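Local structure of outer surface protein (Borrelia burgdorferi, 5IZT) at residues A318-S322 against F323-M327; S334-N337 against Q338-D341; S387-E390 against A391-I395. The protein is an outer surface protein of unknown function, related in sequence to the complement-regulator-acquiring BbCRASP-1 proteins and built mainly of helices. One frame throughout, in Å; residues are numbered along the deposited sequence.

Contact 1 (A318-S322 against F323-M327); sequences AKINS and FDFTM
The carbonyl oxygen of Ser-322 is gripped by two donors of one residue a turn ahead: Thr-326 N comes to Ser-322 O at 2.8 Å, and Thr-326 OG1 reaches the same oxygen at 2.8 Å from the opposite face of the carbonyl plane. Threonine suits this place because its hydroxyl lies beside its own backbone N (chi1 -61°) and can turn back onto the preceding turn. One residue earlier, Phe-325 N donates to Asn-321 O at 2.9 Å. Asn-321 is the N-cap of helix 322-359, the residue that enters the helix after the loop from helix 280-316. Asp-324, at position N3, accepts from the N-cap backbone: Asn-321 N donates to Asp-324 OD2 over 3.0 Å and almost straight (173°), from above the carboxylate plane, the side-chain-to-N-cap half of a capping box. An acid is apt here, since its negative charge would probably be favoured by the helix N-terminus. Ile-320, just before the N-cap, meets Phe-325 at N4 in a hydrophobic staple, its CD1 4.1 Å from Phe-325 CB. The buried Phe-325 ring meets Tyr-315 and Phe-311 of helix 280-316 and Leu-180 of helix 179-197.

Contact 2 (S334-N337 against Q338-D341); sequences SKLN and QILD
Leu-336 holds CG anti to its backbone N (chi1 175°), which, with chi2 60°, sends its CD1 branch forward along the helix, while Leu-340 places CG beside its own N (chi1 -76°) and so reaches back to meet it. The two side chains cross at a slant, Leu-336 CG lying 3.8 Å from Leu-340 CD1. Leu-336 serves a second neighbour: its CD1 methyl stands 4.0 Å from Ile-339 CD1. Ile-339 CG1 is pressed to 3.2 Å from Leu-336 O, a close approach to the carbonyl of the preceding turn.

Beneath the side chains runs the regular i to i+4 ladder of an alpha-helix, here within helix 322-359 in a region predicted to form a coiled coil. Leu-340 N donates to Leu-336 O at 3.0 Å, and Asp-341 N to Asn-337 O at 2.9 Å. Residue type follows the face of the helix. Leu-336 and Ile-339 are buried: the leucine packs on Leu-187 and Ile-191 of helix 179-197 and on Leu-301 of helix 280-316, and the isoleucine on Phe-297 of that helix and Ala-391 of helix 366-395. Ser-334, Asn-337 and Asp-341 occupy the exposed side, where polar groups can be hydrated. Gln-338 lies at the border, its extended chain carrying NE2 to a hydrogen bond with Ser-387 OG.

Across this turn, then, side chains meet through van der Waals contact between branched aliphatic groups, and the bonds between the segments are all made by the backbone; the hydrophobic face lets one helix pack against three others.

Contact 3 (S387-E390 against A391-I395); sequences SVLE and AYISI
Four successive i to i+4 backbone bonds tie 387-390 to 391-395, among them Tyr-392 N to Val-388 O at 2.9 Å and Ile-393 N to Leu-389 O at 2.9 Å, the second close to straight (170°). These are the last two and a half turns of alpha-helix 366-395, which packs beside helices 280-316 and 322-359 in the helical bundle. Leu-389 supplies the side-chain contact. Its CD1 methyl approaches the edge of the Tyr-392 ring, near the ring plane and 4.3 Å from CD2, and also lies 4.2 Å from CG1 of Ile-393. The leucine is thus flanked by an aromatic edge and an aliphatic branch, without lying over a ring face. Tyr-392, with CG anti to its backbone N (chi1 168°), extends away from 387-390 to touch Leu-299 of helix 280-316.

The small residues Ser-387, Ala-391 and Ser-394 mark the side toward helix 322-359. Ala-391 is buried there, its lone methyl letting the helices come close; on the same side the branched Val-388 packs on Lys-342. Glu-390 instead stands on the exposed side, its OE2 hydrogen-bonded to Gln-386 NE2 one turn earlier. Toward the C-terminus the pattern relaxes: Ile-395 N bonds to Tyr-392 O, with a weak bond to Ala-391 O. That oxygen has another donor, for Ser-394 folds its hydroxyl back and OG gives its hydrogen to Ala-391 O at 2.8 Å.

Along the chain the three contacts follow one another. Contact 1 opens helix 322-359, contact 2 lies further along the same helix, and contact 3 ends the next helix, 366-395. Contact 1 is remote from the others, its centre about 22 Å from that of contact 2 and 23 Å from that of contact 3, and touches neither. Contacts 2 and 3 have centres about 9 Å apart and touch directly, with Lys-335 CB 3.8 Å from Ile-395 CG1. Helix 280-316 packs against all three, so they sample one elongated bundle from its end at the helix-to-helix turn to nearer its middle.

Contact 1 (A318-S322 against F323-M327)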
loop_
_atom_site.group_PDB
_atom_site.type_symbol
_atom_site.label_atom_id
_atom_site.label_comp_id
_atom_site.label_asym_id
_atom_site.label_seq_id
_atom_site.Cartn_x
_atom_site.Cartn_y
_atom_site.Cartn_z
ATOM N N ALA A 318 10.901 -30.254 18.224
ATOM C CA ALA A 318 10.728 -30.215 19.674
ATOM C C ALA A 318 11.444 -29.030 20.315
ATOM O O ALA A 318 11.617 -29.012 21.546
ATOM C CB ALA A 318 11.173 -31.524 20.343
ATOM N N LYS A 319 11.884 -28.042 19.520
ATOM C CA LYS A 319 12.537 -26.874 20.100
ATOM C C LYS A 319 11.543 -26.011 20.861
ATOM O O LYS A 319 11.922 -25.322 21.816
ATOM C CB LYS A 319 13.218 -26.049 19.010
ATOM C CG LYS A 319 14.535 -26.618 18.529
ATOM C CD LYS A 319 15.197 -25.671 17.551
ATOM C CE LYS A 319 15.147 -24.234 18.068
ATOM N NZ LYS A 319 15.502 -23.214 17.035
ATOM N N ILE A 320 10.284 -25.995 20.418
ATOM C CA ILE A 320 9.205 -25.279 21.081
ATOM C C ILE A 320 8.029 -26.238 21.163
ATOM O O ILE A 320 7.970 -27.229 20.433
ATOM C CB ILE A 320 8.812 -23.981 20.344
ATOM C CG1 ILE A 320 8.241 -24.291 18.955
ATOM C CG2 ILE A 320 10.013 -23.047 20.248
ATOM C CD1 ILE A 320 7.770 -23.053 18.191
ATOM N N ASN A 321 7.115 -25.973 22.093
ATOM C CA ASN A 321 5.981 -26.869 22.277
ATOM C C ASN A 321 4.724 -26.250 21.659
ATOM O O ASN A 321 4.758 -25.169 21.064
ATOM C CB ASN A 321 5.811 -27.239 23.760
ATOM C CG ASN A 321 5.438 -26.055 24.634
ATOM O OD1 ASN A 321 5.013 -25.006 24.147
ATOM N ND2 ASN A 321 5.597 -26.222 25.940
ATOM N N SER A 322 3.599 -26.960 21.801
ATOM C CA SER A 322 2.343 -26.503 21.204
ATOM C C SER A 322 1.953 -25.124 21.714
ATOM O O SER A 322 1.492 -24.269 20.939
ATOM C CB SER A 322 1.222 -27.502 21.509
ATOM O OG SER A 322 1.480 -28.758 20.929
ATOM N N PHE A 323 2.107 -24.894 23.022
ATOM C CA PHE A 323 1.780 -23.586 23.574
ATOM C C PHE A 323 2.626 -22.506 22.922
ATOM O O PHE A 323 2.115 -21.439 22.557
ATOM C CB PHE A 323 1.988 -23.569 25.100
ATOM C CG PHE A 323 1.765 -22.212 25.712
ATOM C CD1 PHE A 323 2.816 -21.297 25.823
ATOM C CD2 PHE A 323 0.501 -21.824 26.125
ATOM C CE1 PHE A 323 2.607 -20.028 26.356
ATOM C CE2 PHE A 323 0.280 -20.549 26.659
ATOM C CZ PHE A 323 1.335 -19.654 26.780
ATOM N N ASP A 324 3.930 -22.766 22.787
ATOM C CA ASP A 324 4.849 -21.770 22.237
ATOM C C ASP A 324 4.500 -21.459 20.792
ATOM O O ASP A 324 4.504 -20.293 20.376
ATOM C CB ASP A 324 6.276 -22.309 22.287
ATOM C CG ASP A 324 6.736 -22.640 23.686
ATOM O OD1 ASP A 324 6.189 -22.077 24.656
ATOM O OD2 ASP A 324 7.625 -23.508 23.810
ATOM N N PHE A 325 4.201 -22.499 20.013
ATOM C CA PHE A 325 3.821 -22.321 18.616
ATOM C C PHE A 325 2.502 -21.564 18.505
ATOM O O PHE A 325 2.384 -20.625 17.713
ATOM C CB PHE A 325 3.743 -23.698 17.939
ATOM C CG PHE A 325 3.727 -23.646 16.424
ATOM C CD1 PHE A 325 3.979 -22.459 15.743
ATOM C CD2 PHE A 325 3.454 -24.786 15.690
ATOM C CE1 PHE A 325 3.955 -22.415 14.348
ATOM C CE2 PHE A 325 3.429 -24.758 14.295
ATOM C CZ PHE A 325 3.678 -23.566 13.616
ATOM N N THR A 326 1.508 -21.931 19.326
ATOM C CA THR A 326 0.260 -21.176 19.361
ATOM C C THR A 326 0.500 -19.692 19.637
ATOM O O THR A 326 -0.044 -18.827 18.940
ATOM C CB THR A 326 -0.662 -21.771 20.425
ATOM O OG1 THR A 326 -0.937 -23.122 20.082
ATOM C CG2 THR A 326 -1.961 -20.999 20.504
ATOM N N MET A 327 1.312 -19.380 20.657
ATOM C CA MET A 327 1.594 -17.977 20.968
ATOM C C MET A 327 2.232 -17.254 19.787
ATOM O O MET A 327 1.897 -16.102 19.493
ATOM C CB MET A 327 2.504 -17.890 22.198
ATOM C CG MET A 327 3.082 -16.492 22.465
ATOM S SD MET A 327 4.010 -16.395 24.021
ATOM C CE MET A 327 2.667 -16.581 25.193
#

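Contact 2 (S334-N337 against Q338-D341)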
loop_
_atom_site.group_PDB
_atom_site.type_symbol
_atom_site.label_atom_id
_atom_site.label_comp_id
_atom_site.label_asym_id
_atom_site.label_seq_id
_atom_site.Cartn_x
_atom_site.Cartn_y
_atom_site.Cartn_z
ATOM N N SER A 334 -1.918 -11.283 14.823
ATOM C CA SER A 334 -2.110 -9.900 15.250
ATOM C C SER A 334 -1.380 -8.933 14.325
ATOM O O SER A 334 -1.907 -7.857 13.987
ATOM C CB SER A 334 -1.632 -9.731 16.691
ATOM O OG SER A 334 -1.667 -8.372 17.072
ATOM N N LYS A 335 -0.161 -9.296 13.910
ATOM C CA LYS A 335 0.610 -8.448 12.999
ATOM C C LYS A 335 -0.025 -8.406 11.615
ATOM O O LYS A 335 -0.019 -7.358 10.957
ATOM C CB LYS A 335 2.055 -8.946 12.905
ATOM C CG LYS A 335 2.848 -8.885 14.207
ATOM C CD LYS A 335 2.886 -7.491 14.803
ATOM C CE LYS A 335 3.605 -7.500 16.147
ATOM N NZ LYS A 335 3.170 -6.386 17.035
ATOM N N LEU A 336 -0.583 -9.530 11.152
ATOM C CA LEU A 336 -1.324 -9.513 9.892
ATOM C C LEU A 336 -2.523 -8.572 9.979
ATOM O O LEU A 336 -2.756 -7.769 9.066
ATOM C CB LEU A 336 -1.771 -10.925 9.509
ATOM C CG LEU A 336 -2.657 -10.985 8.254
ATOM C CD1 LEU A 336 -1.938 -10.422 7.020
ATOM C CD2 LEU A 336 -3.165 -12.382 7.965
ATOM N N ASN A 337 -3.282 -8.636 11.080
ATOM C CA ASN A 337 -4.438 -7.753 11.242
ATOM C C ASN A 337 -4.034 -6.289 11.225
ATOM O O ASN A 337 -4.769 -5.437 10.705
ATOM C CB ASN A 337 -5.163 -8.062 12.547
ATOM C CG ASN A 337 -5.982 -9.319 12.465
ATOM O OD1 ASN A 337 -6.328 -9.772 11.377
ATOM N ND2 ASN A 337 -6.300 -9.887 13.610
ATOM N N GLN A 338 -2.879 -5.977 11.808
ATOM C CA GLN A 338 -2.413 -4.601 11.863
ATOM C C GLN A 338 -2.044 -4.078 10.479
ATOM O O GLN A 338 -2.402 -2.949 10.136
ATOM C CB GLN A 338 -1.222 -4.489 12.810
ATOM C CG GLN A 338 -0.548 -3.129 12.732
ATOM C CD GLN A 338 0.299 -2.812 13.937
ATOM O OE1 GLN A 338 0.435 -3.627 14.851
ATOM N NE2 GLN A 338 0.879 -1.620 13.945
ATOM N N ILE A 339 -1.320 -4.864 9.669
ATOM C CA ILE A 339 -0.959 -4.362 8.343
ATOM C C ILE A 339 -2.197 -4.262 7.461
ATOM O O ILE A 339 -2.322 -3.339 6.649
ATOM C CB ILE A 339 0.149 -5.217 7.683
ATOM C CG1 ILE A 339 -0.328 -6.626 7.341
ATOM C CG2 ILE A 339 1.364 -5.315 8.585
ATOM C CD1 ILE A 339 0.709 -7.453 6.529
ATOM N N LEU A 340 -3.142 -5.194 7.616
ATOM C CA LEU A 340 -4.388 -5.091 6.861
ATOM C C LEU A 340 -5.159 -3.842 7.251
ATOM O O LEU A 340 -5.721 -3.145 6.392
ATOM C CB LEU A 340 -5.250 -6.331 7.096
ATOM C CG LEU A 340 -4.776 -7.561 6.345
ATOM C CD1 LEU A 340 -5.507 -8.800 6.895
ATOM C CD2 LEU A 340 -5.074 -7.349 4.861
ATOM N N ASP A 341 -5.209 -3.554 8.547
ATOM C CA ASP A 341 -5.985 -2.417 9.023
ATOM C C ASP A 341 -5.350 -1.092 8.617
ATOM O O ASP A 341 -6.059 -0.131 8.277
ATOM C CB ASP A 341 -6.113 -2.491 10.540
ATOM C CG ASP A 341 -6.753 -1.251 11.124
ATOM O OD1 ASP A 341 -7.964 -1.049 10.899
ATOM O OD2 ASP A 341 -6.047 -0.479 11.802
#

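Contact 3 (S387-E390 against A391-I395)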
loop_
_atom_site.group_PDB
_atom_site.type_symbol
_atom_site.label_atom_id
_atom_site.label_comp_id
_atom_site.label_asym_id
_atom_site.label_seq_id
_atom_site.Cartn_x
_atom_site.Cartn_y
_atom_site.Cartn_z
ATOM N N SER A 387 2.978 2.894 10.132
ATOM C CA SER A 387 2.477 1.804 10.962
ATOM C C SER A 387 2.654 0.459 10.273
ATOM O O SER A 387 2.971 -0.547 10.929
ATOM C CB SER A 387 1.010 2.027 11.313
ATOM O OG SER A 387 0.569 1.054 12.238
ATOM N N VAL A 388 2.436 0.410 8.955
ATOM C CA VAL A 388 2.648 -0.845 8.230
ATOM C C VAL A 388 4.122 -1.225 8.273
ATOM O O VAL A 388 4.478 -2.389 8.503
ATOM C CB VAL A 388 2.135 -0.736 6.778
ATOM C CG1 VAL A 388 2.490 -2.009 6.002
ATOM C CG2 VAL A 388 0.610 -0.540 6.749
ATOM N N LEU A 389 4.993 -0.233 8.077
ATOM C CA LEU A 389 6.437 -0.436 8.141
ATOM C C LEU A 389 6.877 -0.959 9.507
ATOM O O LEU A 389 7.693 -1.885 9.600
ATOM C CB LEU A 389 7.143 0.885 7.817
ATOM C CG LEU A 389 8.664 0.843 7.933
ATOM C CD1 LEU A 389 9.176 -0.181 6.936
ATOM C CD2 LEU A 389 9.279 2.218 7.696
ATOM N N GLU A 390 6.372 -0.354 10.586
ATOM C CA GLU A 390 6.750 -0.814 11.917
ATOM C C GLU A 390 6.267 -2.237 12.173
ATOM O O GLU A 390 6.981 -3.043 12.778
ATOM C CB GLU A 390 6.213 0.153 12.973
ATOM C CG GLU A 390 6.919 1.505 12.938
ATOM C CD GLU A 390 6.311 2.535 13.874
ATOM O OE1 GLU A 390 5.328 2.206 14.575
ATOM O OE2 GLU A 390 6.809 3.682 13.893
ATOM N N ALA A 391 5.067 -2.576 11.708
ATOM C CA ALA A 391 4.606 -3.951 11.856
ATOM C C ALA A 391 5.494 -4.911 11.070
ATOM O O ALA A 391 5.868 -5.979 11.568
ATOM C CB ALA A 391 3.153 -4.069 11.401
ATOM N N TYR A 392 5.839 -4.540 9.842
ATOM C CA TYR A 392 6.738 -5.351 9.035
ATOM C C TYR A 392 8.059 -5.590 9.747
ATOM O O TYR A 392 8.508 -6.734 9.867
ATOM C CB TYR A 392 6.942 -4.692 7.666
ATOM C CG TYR A 392 8.074 -5.280 6.856
ATOM C CD1 TYR A 392 8.101 -6.629 6.534
ATOM C CD2 TYR A 392 9.046 -4.466 6.316
ATOM C CE1 TYR A 392 9.127 -7.161 5.780
ATOM C CE2 TYR A 392 10.064 -4.987 5.544
ATOM C CZ TYR A 392 10.095 -6.330 5.279
ATOM O OH TYR A 392 11.117 -6.831 4.505
ATOM N N ILE A 393 8.694 -4.521 10.236
ATOM C CA ILE A 393 9.963 -4.673 10.935
ATOM C C ILE A 393 9.809 -5.585 12.143
ATOM O O ILE A 393 10.678 -6.418 12.429
ATOM C CB ILE A 393 10.508 -3.296 11.354
ATOM C CG1 ILE A 393 10.782 -2.412 10.124
ATOM C CG2 ILE A 393 11.736 -3.462 12.264
ATOM C CD1 ILE A 393 11.801 -2.966 9.174
ATOM N N SER A 394 8.691 -5.457 12.861
ATOM C CA SER A 394 8.522 -6.243 14.083
ATOM C C SER A 394 8.373 -7.737 13.808
ATOM O O SER A 394 8.598 -8.540 14.716
ATOM C CB SER A 394 7.305 -5.730 14.858
ATOM O OG SER A 394 6.105 -6.266 14.319
ATOM N N ILE A 395 8.005 -8.124 12.584
ATOM C CA ILE A 395 7.875 -9.540 12.228
ATOM C C ILE A 395 9.233 -10.179 11.968
ATOM O O ILE A 395 9.411 -11.384 12.181
ATOM C CB ILE A 395 6.958 -9.693 11.002
ATOM C CG1 ILE A 395 5.547 -9.220 11.322
ATOM C CG2 ILE A 395 6.925 -11.143 10.508
ATOM C CD1 ILE A 395 4.722 -8.946 10.076
#